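PDB 3PXV: nitroreductase from Desulfitobacterium hafniense, which binds flavin mononucleotide and, as a member of the nitroreductase family, probably acts as an FMN-dependent oxidoreductase. Local coordinates for residues Met43-Trp48 / Pro103-Pro108; Met59-Ala64 / Ser151-Phe156. All blocks are in the same frame, centred on the assembly; numbering follows the deposited sequence.

Contact 1 (Met43-Trp48 / Pro103-Pro108). With FMN (flavin mononucleotide), chain E.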
HETATM    1  N   MSE B  43     -12.795   0.621  -5.562  1.00 46.95           N
HETATM    2  CA  MSE B  43     -13.805   1.263  -6.448  1.00 50.57           C
HETATM    3  C   MSE B  43     -13.156   2.215  -7.488  1.00 48.01           C
HETATM    4  O   MSE B  43     -13.851   3.024  -8.064  1.00 46.79           O
HETATM    5  CB  MSE B  43     -14.818   2.102  -5.665  1.00 52.48           C
HETATM    6  CG  MSE B  43     -15.480   1.460  -4.446  1.00 66.31           C
HETATM    7 SE   MSE B  43     -16.981   0.299  -4.811  0.75 84.04          SE
HETATM    8  CE  MSE B  43     -16.089  -1.154  -5.768  1.00 73.86           C
ATOM      9  N   ASN B  44     -11.852   2.104  -7.726  1.00 45.49           N
ATOM     10  CA  ASN B  44     -11.113   3.047  -8.595  1.00 48.00           C
ATOM     11  C   ASN B  44     -11.363   4.525  -8.210  1.00 48.68           C
ATOM     12  O   ASN B  44     -11.292   5.421  -9.060  1.00 47.98           O
ATOM     13  CB  ASN B  44     -11.420   2.855 -10.093  1.00 45.35           C
ATOM     14  CG  ASN B  44     -10.425   3.600 -10.981  1.00 49.67           C
ATOM     15  OD1 ASN B  44      -9.227   3.678 -10.660  1.00 50.49           O
ATOM     16  ND2 ASN B  44     -10.900   4.161 -12.075  1.00 44.41           N
ATOM     17  N   ARG B  45     -11.651   4.756  -6.927  1.00 49.51           N
ATOM     18  CA  ARG B  45     -11.996   6.095  -6.407  1.00 49.56           C
ATOM     19  C   ARG B  45     -10.811   7.068  -6.429  1.00 47.73           C
ATOM     20  O   ARG B  45     -11.014   8.263  -6.411  1.00 48.62           O
ATOM     21  CB  ARG B  45     -12.574   5.996  -4.984  1.00 49.67           C
ATOM     22  CG  ARG B  45     -11.543   5.557  -3.923  1.00 55.50           C
ATOM     23  CD  ARG B  45     -12.103   5.580  -2.507  1.00 64.37           C
ATOM     24  NE  ARG B  45     -13.036   4.477  -2.237  1.00 65.93           N
ATOM     25  CZ  ARG B  45     -12.667   3.247  -1.868  1.00 64.22           C
ATOM     26  NH1 ARG B  45     -11.371   2.950  -1.752  1.00 58.58           N
ATOM     27  NH2 ARG B  45     -13.597   2.299  -1.639  1.00 63.61           N
ATOM     28  N   GLN B  46      -9.579   6.547  -6.439  1.00 47.35           N
ATOM     29  CA  GLN B  46      -8.374   7.382  -6.519  1.00 46.35           C
ATOM     30  C   GLN B  46      -8.525   8.650  -5.671  1.00 46.27           C
ATOM     31  O   GLN B  46      -8.343   9.766  -6.149  1.00 43.10           O
ATOM     32  CB  GLN B  46      -8.074   7.739  -7.990  1.00 46.43           C
ATOM     33  CG  GLN B  46      -7.845   6.514  -8.923  1.00 45.33           C
ATOM     34  CD  GLN B  46      -7.515   6.908 -10.371  1.00 48.23           C
ATOM     35  OE1 GLN B  46      -6.986   8.013 -10.654  1.00 44.00           O
ATOM     36  NE2 GLN B  46      -7.824   6.005 -11.295  1.00 42.43           N
ATOM     37  N   ALA B  47      -8.833   8.452  -4.390  1.00 46.51           N
ATOM     38  CA  ALA B  47      -9.044   9.546  -3.449  1.00 46.08           C
ATOM     39  C   ALA B  47      -7.700  10.050  -2.914  1.00 44.43           C
ATOM     40  O   ALA B  47      -7.484  10.155  -1.716  1.00 42.46           O
ATOM     41  CB  ALA B  47      -9.961   9.080  -2.302  1.00 45.99           C
ATOM     42  N   TRP B  48      -6.810  10.353  -3.848  1.00 44.62           N
ATOM     43  CA  TRP B  48      -5.492  10.839  -3.567  1.00 42.26           C
ATOM     44  C   TRP B  48      -5.007  11.789  -4.635  1.00 42.84           C
ATOM     45  O   TRP B  48      -5.738  12.044  -5.584  1.00 45.68           O
ATOM     46  CB  TRP B  48      -4.519   9.682  -3.426  1.00 40.94           C
ATOM     47  CG  TRP B  48      -4.705   8.443  -4.289  1.00 38.77           C
ATOM     48  CD1 TRP B  48      -5.007   7.225  -3.828  1.00 42.99           C
ATOM     49  CD2 TRP B  48      -4.480   8.284  -5.704  1.00 39.81           C
ATOM     50  NE1 TRP B  48      -5.028   6.311  -4.846  1.00 46.28           N
ATOM     51  CE2 TRP B  48      -4.691   6.934  -6.009  1.00 42.47           C
ATOM     52  CE3 TRP B  48      -4.117   9.144  -6.734  1.00 44.48           C
ATOM     53  CZ2 TRP B  48      -4.576   6.424  -7.308  1.00 42.89           C
ATOM     54  CZ3 TRP B  48      -4.004   8.638  -8.023  1.00 39.16           C
ATOM     55  CH2 TRP B  48      -4.227   7.293  -8.294  1.00 42.41           C
ATOM     56  N   PRO B 103     -10.370  12.427   3.551  1.00 51.51           N
ATOM     57  CA  PRO B 103     -10.662  11.754   4.815  1.00 54.61           C
ATOM     58  C   PRO B 103     -12.097  11.211   4.978  1.00 56.66           C
ATOM     59  O   PRO B 103     -12.334  10.450   5.902  1.00 56.45           O
ATOM     60  CB  PRO B 103     -10.415  12.862   5.850  1.00 55.00           C
ATOM     61  CG  PRO B 103     -10.678  14.113   5.129  1.00 51.91           C
ATOM     62  CD  PRO B 103     -10.208  13.882   3.731  1.00 52.36           C
ATOM     63  N   THR B 104     -13.035  11.615   4.113  1.00 59.86           N
ATOM     64  CA  THR B 104     -14.436  11.150   4.192  1.00 63.24           C
ATOM     65  C   THR B 104     -14.568   9.781   3.530  1.00 65.34           C
ATOM     66  O   THR B 104     -15.669   9.255   3.381  1.00 68.10           O
ATOM     67  CB  THR B 104     -15.442  12.127   3.499  1.00 64.32           C
ATOM     68  OG1 THR B 104     -15.283  12.058   2.077  1.00 57.18           O
ATOM     69  CG2 THR B 104     -15.266  13.589   3.999  1.00 67.33           C
ATOM     70  N   GLN B 105     -13.438   9.257   3.064  1.00 65.52           N
ATOM     71  CA  GLN B 105     -13.347   7.930   2.476  1.00 66.97           C
ATOM     72  C   GLN B 105     -12.758   6.968   3.550  1.00 66.04           C
ATOM     73  O   GLN B 105     -12.450   5.821   3.263  1.00 66.79           O
ATOM     74  CB  GLN B 105     -12.458   7.968   1.208  1.00 67.17           C
ATOM     75  CG  GLN B 105     -12.974   8.831   0.050  1.00 70.44           C
ATOM     76  CD  GLN B 105     -14.217   8.263  -0.665  1.00 77.34           C
ATOM     77  OE1 GLN B 105     -14.546   7.075  -0.546  1.00 84.43           O
ATOM     78  NE2 GLN B 105     -14.902   9.124  -1.424  1.00 76.69           N
ATOM     79  N   TYR B 106     -12.567   7.490   4.764  1.00 64.95           N
ATOM     80  CA  TYR B 106     -12.129   6.738   5.946  1.00 64.90           C
ATOM     81  C   TYR B 106     -11.001   5.701   5.701  1.00 59.71           C
ATOM     82  O   TYR B 106     -10.014   6.016   5.046  1.00 58.83           O
ATOM     83  CB  TYR B 106     -13.384   6.138   6.635  1.00 68.35           C
ATOM     84  CG  TYR B 106     -14.464   7.190   6.914  1.00 77.08           C
ATOM     85  CD1 TYR B 106     -14.356   8.065   8.007  1.00 83.83           C
ATOM     86  CD2 TYR B 106     -15.565   7.334   6.065  1.00 83.58           C
ATOM     87  CE1 TYR B 106     -15.317   9.047   8.247  1.00 82.62           C
ATOM     88  CE2 TYR B 106     -16.535   8.314   6.300  1.00 84.06           C
ATOM     89  CZ  TYR B 106     -16.406   9.167   7.392  1.00 83.64           C
ATOM     90  OH  TYR B 106     -17.372  10.129   7.628  1.00 71.10           O
ATOM     91  N   GLY B 107     -11.151   4.487   6.230  1.00 56.21           N
ATOM     92  CA  GLY B 107     -10.146   3.436   6.106  1.00 51.70           C
ATOM     93  C   GLY B 107      -9.798   3.046   4.694  1.00 47.95           C
ATOM     94  O   GLY B 107      -8.639   2.804   4.383  1.00 45.06           O
ATOM     95  N   PRO B 108     -10.802   2.948   3.830  1.00 46.96           N
ATOM     96  CA  PRO B 108     -10.444   2.589   2.464  1.00 47.30           C
ATOM     97  C   PRO B 108      -9.436   3.557   1.803  1.00 44.89           C
ATOM     98  O   PRO B 108      -8.626   3.123   1.007  1.00 42.18           O
ATOM     99  CB  PRO B 108     -11.811   2.561   1.742  1.00 48.44           C
ATOM    100  CG  PRO B 108     -12.782   2.166   2.804  1.00 48.32           C
ATOM    101  CD  PRO B 108     -12.243   2.766   4.091  1.00 47.70           C
TER
HETATM  102  N1  FMN E 200     -12.477  -5.414  -6.824  1.00 42.75           N
HETATM  103  C2  FMN E 200     -13.436  -6.407  -6.657  1.00 47.99           C
HETATM  104  O2  FMN E 200     -13.959  -6.936  -7.653  1.00 44.40           O
HETATM  105  N3  FMN E 200     -13.796  -6.798  -5.373  1.00 48.26           N
HETATM  106  C4  FMN E 200     -13.196  -6.179  -4.276  1.00 50.93           C
HETATM  107  O4  FMN E 200     -13.541  -6.552  -3.144  1.00 47.87           O
HETATM  108  C4A FMN E 200     -12.218  -5.160  -4.461  1.00 44.10           C
HETATM  109  N5  FMN E 200     -11.591  -4.525  -3.399  1.00 42.68           N
HETATM  110  C5A FMN E 200     -10.462  -3.732  -3.613  1.00 44.52           C
HETATM  111  C6  FMN E 200      -9.692  -3.305  -2.525  1.00 44.97           C
HETATM  112  C7  FMN E 200      -8.551  -2.514  -2.693  1.00 40.86           C
HETATM  113  C7M FMN E 200      -7.734  -2.071  -1.516  1.00 38.23           C
HETATM  114  C8  FMN E 200      -8.196  -2.152  -3.972  1.00 44.77           C
HETATM  115  C8M FMN E 200      -6.990  -1.318  -4.202  1.00 39.60           C
HETATM  116  C9  FMN E 200      -8.961  -2.573  -5.070  1.00 50.99           C
HETATM  117  C9A FMN E 200     -10.098  -3.366  -4.915  1.00 44.08           C
HETATM  118  N10 FMN E 200     -10.904  -3.798  -5.999  1.00 49.76           N
HETATM  119  C10 FMN E 200     -11.868  -4.787  -5.766  1.00 41.31           C
HETATM  120  C1' FMN E 200     -10.498  -3.578  -7.420  1.00 42.75           C
HETATM  121  C2' FMN E 200     -10.647  -2.141  -7.902  1.00 48.09           C
HETATM  122  O2' FMN E 200     -11.918  -1.986  -8.488  1.00 45.50           O
HETATM  123  C3' FMN E 200      -9.568  -1.823  -8.962  1.00 45.60           C
HETATM  124  O3' FMN E 200      -8.269  -1.707  -8.384  1.00 44.07           O
HETATM  125  C4' FMN E 200      -9.892  -0.533  -9.703  1.00 45.06           C
HETATM  126  O4' FMN E 200     -11.111  -0.698 -10.407  1.00 50.20           O
HETATM  127  C5' FMN E 200      -8.751  -0.107 -10.637  1.00 42.52           C
HETATM  128  O5' FMN E 200      -8.673  -1.022 -11.698  1.00 41.15           O
HETATM  129  P   FMN E 200      -7.358  -1.816 -11.991  1.00 42.51           P
HETATM  130  O1P FMN E 200      -7.807  -2.877 -12.972  1.00 48.24           O
HETATM  131  O2P FMN E 200      -6.873  -2.557 -10.771  1.00 38.08           O
HETATM  132  O3P FMN E 200      -6.342  -0.854 -12.580  1.00 46.91           O
HETATM  133  O   HOH W   1      -9.655   0.799  -0.280  1.00 58.09           O
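R45 and Q105 lie alongside each other, their ends running opposite ways, where the flavin-side loop of this nitroreductase-family fold packs on the segment 103-108, which leads into helix 106-126. The guanidinium and amide planes are 33° apart. Q105 OE1 lies 3.4 Å from R45 NE, but the angle is too poor for a hydrogen bond, so this is polar packing that also brings in the aliphatic CD of R45. The side chain of R45 sets CG between the two backbone arms at chi1 68°, and a single bend at chi3 turns the guanidinium toward P108. There P108 CB sits over one face of the R45 guanidinium, 3.5 Å from R45 NH1. Arginine suits the place because its flat head can lie against a proline ring while keeping its N-H groups for polar partners: R45 NH1 forms a salt bridge with D112, one turn beyond P108 in helix 106-126 and itself part of an FMN pocket. Cutting R45 back to an alanine is likely to leave D112 without this cationic mate, the bridging water without its donor and the P108 ring without its flat neighbour. A47, small enough for close approach, brings CB to 3.8 Å from Q105 CG and is the centre of an inverse gamma turn. On the cofactor side, N44 CB comes within 3.6 Å of FMN O4'. A water completes the join, accepting from R45 NH1 at 3.1 Å and donating to P108 O at 2.8 Å.

Contact 2 (Met59-Ala64 / Ser151-Phe156)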
HETATM    1  N   MSE B  59      10.005  22.747   1.890  1.00 51.80           N
HETATM    2  CA  MSE B  59      10.422  21.531   2.574  1.00 51.02           C
HETATM    3  C   MSE B  59      11.022  21.852   3.945  1.00 51.51           C
HETATM    4  O   MSE B  59      10.630  21.248   4.937  1.00 49.87           O
HETATM    5  CB  MSE B  59      11.394  20.724   1.710  1.00 51.28           C
HETATM    6  CG  MSE B  59      10.726  20.042   0.500  1.00 52.48           C
HETATM    7 SE   MSE B  59      11.838  18.644  -0.192  0.75 43.32          SE
HETATM    8  CE  MSE B  59      11.816  17.541   1.368  1.00 50.57           C
ATOM      9  N   GLN B  60      11.959  22.810   3.997  1.00 52.74           N
ATOM     10  CA  GLN B  60      12.572  23.243   5.268  1.00 52.39           C
ATOM     11  C   GLN B  60      11.532  23.781   6.252  1.00 50.46           C
ATOM     12  O   GLN B  60      11.632  23.548   7.455  1.00 50.16           O
ATOM     13  CB  GLN B  60      13.660  24.323   5.055  1.00 54.03           C
ATOM     14  CG  GLN B  60      14.959  23.860   4.354  1.00 58.94           C
ATOM     15  CD  GLN B  60      16.013  24.998   4.224  1.00 64.15           C
ATOM     16  OE1 GLN B  60      15.671  26.160   4.020  1.00 67.20           O
ATOM     17  NE2 GLN B  60      17.293  24.644   4.343  1.00 62.98           N
ATOM     18  N   GLU B  61      10.540  24.504   5.751  1.00 50.72           N
ATOM     19  CA  GLU B  61       9.530  25.079   6.640  1.00 51.04           C
ATOM     20  C   GLU B  61       8.656  24.010   7.267  1.00 49.87           C
ATOM     21  O   GLU B  61       8.368  24.063   8.450  1.00 49.69           O
ATOM     22  CB  GLU B  61       8.695  26.147   5.920  1.00 52.06           C
ATOM     23  CG  GLU B  61       9.478  27.420   5.589  1.00 53.87           C
ATOM     24  CD  GLU B  61       8.627  28.545   5.016  1.00 58.36           C
ATOM     25  OE1 GLU B  61       7.393  28.522   5.205  1.00 55.78           O
ATOM     26  OE2 GLU B  61       9.196  29.482   4.399  1.00 59.11           O
HETATM   27  N   MSE B  62       8.264  23.020   6.478  1.00 49.46           N
HETATM   28  CA  MSE B  62       7.430  21.956   6.971  1.00 48.95           C
HETATM   29  C   MSE B  62       8.230  21.115   7.969  1.00 49.89           C
HETATM   30  O   MSE B  62       7.687  20.612   8.961  1.00 50.10           O
HETATM   31  CB  MSE B  62       6.907  21.093   5.803  1.00 48.68           C
HETATM   32  CG  MSE B  62       5.945  21.811   4.894  1.00 46.21           C
HETATM   33 SE   MSE B  62       5.384  20.770   3.354  0.75 37.12          SE
HETATM   34  CE  MSE B  62       4.612  19.312   4.311  1.00 39.33           C
ATOM     35  N   GLU B  63       9.528  20.983   7.714  1.00 51.25           N
ATOM     36  CA  GLU B  63      10.400  20.201   8.588  1.00 50.99           C
ATOM     37  C   GLU B  63      10.538  20.887   9.945  1.00 49.51           C
ATOM     38  O   GLU B  63      10.393  20.246  10.984  1.00 49.34           O
ATOM     39  CB  GLU B  63      11.781  19.995   7.942  1.00 51.22           C
ATOM     40  CG  GLU B  63      12.708  19.076   8.770  1.00 56.90           C
ATOM     41  CD  GLU B  63      14.034  18.769   8.078  1.00 58.63           C
ATOM     42  OE1 GLU B  63      14.682  19.702   7.579  1.00 63.55           O
ATOM     43  OE2 GLU B  63      14.433  17.588   8.054  1.00 56.53           O
ATOM     44  N   ALA B  64      10.827  22.187   9.920  1.00 47.94           N
ATOM     45  CA  ALA B  64      11.001  22.970  11.138  1.00 47.54           C
ATOM     46  C   ALA B  64       9.698  23.046  11.932  1.00 48.24           C
ATOM     47  O   ALA B  64       9.718  23.009  13.157  1.00 51.67           O
ATOM     48  CB  ALA B  64      11.534  24.359  10.811  1.00 45.06           C
ATOM     49  N   SER B 151      -1.295  23.504   2.976  1.00 49.63           N
ATOM     50  CA  SER B 151      -2.193  22.853   2.029  1.00 49.24           C
ATOM     51  C   SER B 151      -2.260  23.615   0.723  1.00 49.93           C
ATOM     52  O   SER B 151      -2.175  23.020  -0.347  1.00 48.96           O
ATOM     53  CB  SER B 151      -3.581  22.626   2.624  1.00 50.34           C
ATOM     54  OG  SER B 151      -3.521  21.648   3.663  1.00 52.01           O
ATOM     55  N   LYS B 152      -2.377  24.932   0.801  1.00 52.02           N
ATOM     56  CA  LYS B 152      -2.449  25.747  -0.402  1.00 53.59           C
ATOM     57  C   LYS B 152      -1.104  25.796  -1.101  1.00 51.72           C
ATOM     58  O   LYS B 152      -1.024  25.737  -2.315  1.00 52.13           O
ATOM     59  CB  LYS B 152      -2.932  27.165  -0.083  1.00 55.91           C
ATOM     60  CG  LYS B 152      -4.377  27.223   0.364  1.00 64.79           C
ATOM     61  CD  LYS B 152      -4.833  28.662   0.645  1.00 79.71           C
ATOM     62  CE  LYS B 152      -4.098  29.279   1.839  1.00 86.54           C
ATOM     63  NZ  LYS B 152      -4.730  30.563   2.288  1.00 93.38           N
ATOM     64  N   ARG B 153      -0.032  25.910  -0.345  1.00 51.47           N
ATOM     65  CA  ARG B 153       1.281  25.958  -0.974  1.00 52.63           C
ATOM     66  C   ARG B 153       1.571  24.645  -1.706  1.00 51.02           C
ATOM     67  O   ARG B 153       2.216  24.644  -2.753  1.00 51.64           O
ATOM     68  CB  ARG B 153       2.360  26.288   0.050  1.00 51.72           C
ATOM     69  CG  ARG B 153       2.184  27.673   0.631  1.00 54.64           C
ATOM     70  CD  ARG B 153       3.155  27.930   1.751  1.00 55.37           C
ATOM     71  NE  ARG B 153       4.531  28.019   1.290  1.00 56.52           N
ATOM     72  CZ  ARG B 153       5.566  28.266   2.086  1.00 60.03           C
ATOM     73  NH1 ARG B 153       5.390  28.427   3.402  1.00 56.36           N
ATOM     74  NH2 ARG B 153       6.778  28.344   1.570  1.00 56.40           N
ATOM     75  N   LEU B 154       1.057  23.542  -1.176  1.00 49.18           N
ATOM     76  CA  LEU B 154       1.260  22.226  -1.818  1.00 50.36           C
ATOM     77  C   LEU B 154       0.261  21.997  -2.932  1.00 50.08           C
ATOM     78  O   LEU B 154       0.519  21.229  -3.833  1.00 49.41           O
ATOM     79  CB  LEU B 154       1.153  21.108  -0.791  1.00 48.57           C
ATOM     80  CG  LEU B 154       2.366  21.009   0.132  1.00 51.52           C
ATOM     81  CD1 LEU B 154       2.048  20.237   1.403  1.00 47.22           C
ATOM     82  CD2 LEU B 154       3.543  20.389  -0.619  1.00 49.72           C
ATOM     83  N   GLY B 155      -0.879  22.682  -2.853  1.00 51.32           N
ATOM     84  CA  GLY B 155      -1.937  22.556  -3.827  1.00 50.58           C
ATOM     85  C   GLY B 155      -2.899  21.418  -3.536  1.00 49.99           C
ATOM     86  O   GLY B 155      -3.482  20.861  -4.446  1.00 51.20           O
ATOM     87  N   PHE B 156      -3.076  21.072  -2.269  1.00 49.99           N
ATOM     88  CA  PHE B 156      -4.026  20.036  -1.874  1.00 50.05           C
ATOM     89  C   PHE B 156      -5.428  20.391  -2.366  1.00 52.02           C
ATOM     90  O   PHE B 156      -5.789  21.563  -2.382  1.00 50.96           O
ATOM     91  CB  PHE B 156      -4.131  19.993  -0.341  1.00 49.51           C
ATOM     92  CG  PHE B 156      -3.086  19.182   0.352  1.00 47.26           C
ATOM     93  CD1 PHE B 156      -1.855  18.894  -0.235  1.00 46.50           C
ATOM     94  CD2 PHE B 156      -3.303  18.792   1.664  1.00 43.37           C
ATOM     95  CE1 PHE B 156      -0.898  18.159   0.448  1.00 45.86           C
ATOM     96  CE2 PHE B 156      -2.350  18.080   2.362  1.00 41.73           C
ATOM     97  CZ  PHE B 156      -1.139  17.765   1.759  1.00 43.97           C
TER
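E61 and R153 form a salt bridge between helices 56-72 and 147-154, R153 NH1 donating to E61 OE1 at 2.7 Å with an N-H...O angle of 164°. The oxygen lies near the guanidinium plane, at its edge, whereas the nitrogen meets the carboxylate from above its plane; the two flat groups are turned 68° apart. A long, flexible pair suits this partly exposed edge of the helix pair, for the extended glutamate and the arginine, bent at chi3 (68°), reach each other from the two helices. E61 OE1 also pairs with R146, just ahead of helix 147-154, and R153 NH1 with E149, one turn back in it, building a small charge network. Beneath it the ends of selenomethionine M62 and L154 meet, M62 SE 3.9 Å from L154 CD1, a flexible and a branched apolar chain suited to this buried spot. Just beyond L154 the helix ends in a Schellman motif, with F156 N bonded to S151 O; its C-prime residue is G155, at positive phi, where a side chain would press on the preceding carbonyl O. Inward, M62 also packs on F150 of helix 147-154 and on M96 of strand 95-101, while L154 rests on V53 of strand 50-53, which places both helices against the sheet.

Along the chain the two contacts alternate: 43-48, 59-64, 103-108 and then 151-156, all within the nitroreductase fold. Their centres are about 23 Å apart and their nearest atoms about 9 Å apart, so they do not touch. The antiparallel sheet relates them, since strand 50-53 follows the loop of contact 1 and precedes helix 56-72 of contact 2, and strand 95-101 leads toward 103-108. Both contacts touch the second subunit. Contact 1 lies where a loop meets the cofactor at the subunit interface, beside an FMN hydrogen-bonded by several residues of the second subunit; contact 2 packs helices on the sheet, with the side chain of M62 about 12 Å from a bound FMN.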